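PDB 1I9Z: inositol-1,4,5-trisphosphate 5-phosphatase 1 from Schizosaccharomyces pombe, which removes the 5-phosphate from soluble and lipid inositol phosphates through this catalytic domain, controlling cellular phosphoinositide levels in membrane trafficking and signalling. Local coordinates for residues A[19-25]-A[314-320]. Sequence-based numbering, arbitrary orientation.
Sequences FSEHKNV and EANIVKV
The imidazole of His22 (chi1 m) lies over Val318, whose CG1 makes a CH-pi contact 4.1 Å from the ring centroid. Strands 20-25 and 314-320 are antiparallel, their axes at 153° and 4.4 Å apart at closest approach. Three hydrogen-bonded pairs set the register: Glu21 N to Lys319 O 3.0 Å and Lys319 N to Glu21 O 2.8 Å; Lys23 N to Ile317 O 3.0 Å and Ile317 N to Lys23 O 2.7 Å; Val25 N to Ala315 O and Ala315 N to Val25 O, both 2.7 Å. The side chains of Val25 and Ile317 (CG2-CG1 4.0 Å) share a face that meets Tyr155 of strand 147-155 in the other sheet, as in the two-sheet sandwich of the DNase I-like fold. On the His22 face, Asn316 ND2 bonds weakly to Asn24 OD1 (3.4 Å), and Asn24 ND2 weakly to Glu314 OE2 (3.2 Å). One water donates to both Glu21 OE1 (2.7 Å) and Lys319 O (2.6 Å). Glu21 OE1 and Lys319 NZ stay 4.5 Å apart, beyond a salt bridge, so backbone hydrogen bonding, rather than charge pairing, is the main polar link between these strands.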
loop_
_atom_site.group_PDB
_atom_site.type_symbol
_atom_site.label_atom_id
_atom_site.label_comp_id
_atom_site.label_asym_id
_atom_site.label_seq_id
_atom_site.Cartn_x
_atom_site.Cartn_y
_atom_site.Cartn_z
ATOM N N PHE A 19 -11.847 -23.973 14.679
ATOM C CA PHE A 19 -12.149 -23.986 13.248
ATOM C C PHE A 19 -11.369 -22.913 12.468
ATOM O O PHE A 19 -11.741 -22.577 11.354
ATOM C CB PHE A 19 -13.665 -23.819 13.028
ATOM C CG PHE A 19 -14.256 -22.620 13.725
ATOM C CD1 PHE A 19 -14.206 -21.356 13.139
ATOM C CD2 PHE A 19 -14.850 -22.747 14.974
ATOM C CE1 PHE A 19 -14.744 -20.235 13.787
ATOM C CE2 PHE A 19 -15.392 -21.634 15.636
ATOM C CZ PHE A 19 -15.337 -20.375 15.037
ATOM N N SER A 20 -10.287 -22.416 13.068
ATOM C CA SER A 20 -9.436 -21.381 12.490
ATOM C C SER A 20 -7.964 -21.639 12.729
ATOM O O SER A 20 -7.569 -22.137 13.791
ATOM C CB SER A 20 -9.716 -20.016 13.120
ATOM O OG SER A 20 -11.081 -19.757 13.196
ATOM N N GLU A 21 -7.155 -21.252 11.744
ATOM C CA GLU A 21 -5.699 -21.346 11.806
ATOM C C GLU A 21 -5.234 -19.919 11.460
ATOM O O GLU A 21 -5.805 -19.290 10.563
ATOM C CB GLU A 21 -5.144 -22.297 10.746
ATOM C CG GLU A 21 -5.500 -23.757 10.918
ATOM C CD GLU A 21 -5.320 -24.549 9.618
ATOM O OE1 GLU A 21 -6.276 -24.622 8.810
ATOM O OE2 GLU A 21 -4.213 -25.091 9.396
ATOM N N HIS A 22 -4.213 -19.431 12.158
ATOM C CA HIS A 22 -3.672 -18.103 11.922
ATOM C C HIS A 22 -2.231 -18.248 11.482
ATOM O O HIS A 22 -1.529 -19.133 11.965
ATOM C CB HIS A 22 -3.760 -17.237 13.177
ATOM C CG HIS A 22 -5.154 -16.804 13.507
ATOM N ND1 HIS A 22 -6.105 -17.664 14.018
ATOM C CD2 HIS A 22 -5.756 -15.593 13.417
ATOM C CE1 HIS A 22 -7.229 -17.003 14.232
ATOM N NE2 HIS A 22 -7.043 -15.743 13.874
ATOM N N LYS A 23 -1.821 -17.400 10.536
ATOM C CA LYS A 23 -0.470 -17.382 9.970
ATOM C C LYS A 23 -0.077 -15.873 9.751
ATOM O O LYS A 23 -0.947 -15.042 9.565
ATOM C CB LYS A 23 -0.487 -18.145 8.622
ATOM C CG LYS A 23 0.792 -18.065 7.789
ATOM C CD LYS A 23 0.818 -19.008 6.556
ATOM C CE LYS A 23 1.644 -18.423 5.368
ATOM N NZ LYS A 23 3.109 -18.159 5.616
ATOM N N ASN A 24 1.206 -15.538 9.835
ATOM C CA ASN A 24 1.663 -14.171 9.583
ATOM C C ASN A 24 2.292 -14.202 8.176
ATOM O O ASN A 24 3.076 -15.081 7.868
ATOM C CB ASN A 24 2.732 -13.726 10.591
ATOM C CG ASN A 24 2.198 -12.704 11.616
ATOM O OD1 ASN A 24 0.968 -12.463 11.751
ATOM N ND2 ASN A 24 3.129 -12.101 12.361
ATOM N N VAL A 25 1.919 -13.259 7.332
ATOM C CA VAL A 25 2.485 -13.166 5.988
ATOM C C VAL A 25 3.309 -11.859 5.965
ATOM O O VAL A 25 2.809 -10.838 6.429
ATOM C CB VAL A 25 1.336 -13.091 4.944
ATOM C CG1 VAL A 25 1.898 -12.741 3.542
ATOM C CG2 VAL A 25 0.591 -14.479 4.905
ATOM N N GLU A 314 3.806 -7.131 8.673
ATOM C CA GLU A 314 3.479 -8.518 8.946
ATOM C C GLU A 314 1.983 -8.457 8.922
ATOM O O GLU A 314 1.408 -7.548 9.515
ATOM C CB GLU A 314 3.941 -8.982 10.317
ATOM C CG GLU A 314 5.378 -9.409 10.320
ATOM C CD GLU A 314 5.762 -10.035 11.654
ATOM O OE1 GLU A 314 5.721 -9.334 12.696
ATOM O OE2 GLU A 314 6.085 -11.234 11.640
ATOM N N ALA A 315 1.338 -9.416 8.256
ATOM C CA ALA A 315 -0.107 -9.395 8.158
ATOM C C ALA A 315 -0.616 -10.740 8.651
ATOM O O ALA A 315 -0.232 -11.785 8.110
ATOM C CB ALA A 315 -0.536 -9.179 6.694
ATOM N N ASN A 316 -1.419 -10.696 9.714
ATOM C CA ASN A 316 -1.986 -11.893 10.274
ATOM C C ASN A 316 -3.133 -12.315 9.390
ATOM O O ASN A 316 -4.053 -11.538 9.135
ATOM C CB ASN A 316 -2.492 -11.649 11.699
ATOM C CG ASN A 316 -2.969 -12.955 12.346
ATOM O OD1 ASN A 316 -4.168 -13.232 12.422
ATOM N ND2 ASN A 316 -2.014 -13.789 12.758
ATOM N N ILE A 317 -3.058 -13.561 8.952
ATOM C CA ILE A 317 -4.002 -14.209 8.044
ATOM C C ILE A 317 -4.789 -15.287 8.782
ATOM O O ILE A 317 -4.247 -15.937 9.658
ATOM C CB ILE A 317 -3.174 -14.870 6.837
ATOM C CG1 ILE A 317 -3.256 -13.937 5.640
ATOM C CG2 ILE A 317 -3.649 -16.322 6.442
ATOM C CD1 ILE A 317 -3.096 -12.546 5.990
ATOM N N VAL A 318 -6.048 -15.461 8.420
ATOM C CA VAL A 318 -6.851 -16.513 9.051
ATOM C C VAL A 318 -7.436 -17.444 8.011
ATOM O O VAL A 318 -7.957 -16.996 7.002
ATOM C CB VAL A 318 -8.022 -15.933 9.858
ATOM C CG1 VAL A 318 -8.761 -17.055 10.627
ATOM C CG2 VAL A 318 -7.483 -14.868 10.815
ATOM N N LYS A 319 -7.352 -18.742 8.265
ATOM C CA LYS A 319 -7.949 -19.702 7.368
ATOM C C LYS A 319 -9.033 -20.406 8.211
ATOM O O LYS A 319 -8.727 -21.071 9.212
ATOM C CB LYS A 319 -6.904 -20.696 6.881
ATOM C CG LYS A 319 -7.520 -21.782 6.008
ATOM C CD LYS A 319 -6.440 -22.791 5.616
ATOM C CE LYS A 319 -6.969 -23.959 4.771
ATOM N NZ LYS A 319 -5.805 -24.778 4.296
ATOM N N VAL A 320 -10.281 -20.235 7.799
ATOM C CA VAL A 320 -11.439 -20.783 8.495
ATOM C C VAL A 320 -11.981 -22.046 7.827
ATOM O O VAL A 320 -12.215 -22.044 6.636
ATOM C CB VAL A 320 -12.591 -19.760 8.514
ATOM C CG1 VAL A 320 -13.784 -20.319 9.311
ATOM C CG2 VAL A 320 -12.113 -18.427 9.135
HETATM O O HOH W 1 -8.795 -23.716 9.221
HETATM O O HOH W 2 3.353 -9.499 13.899
#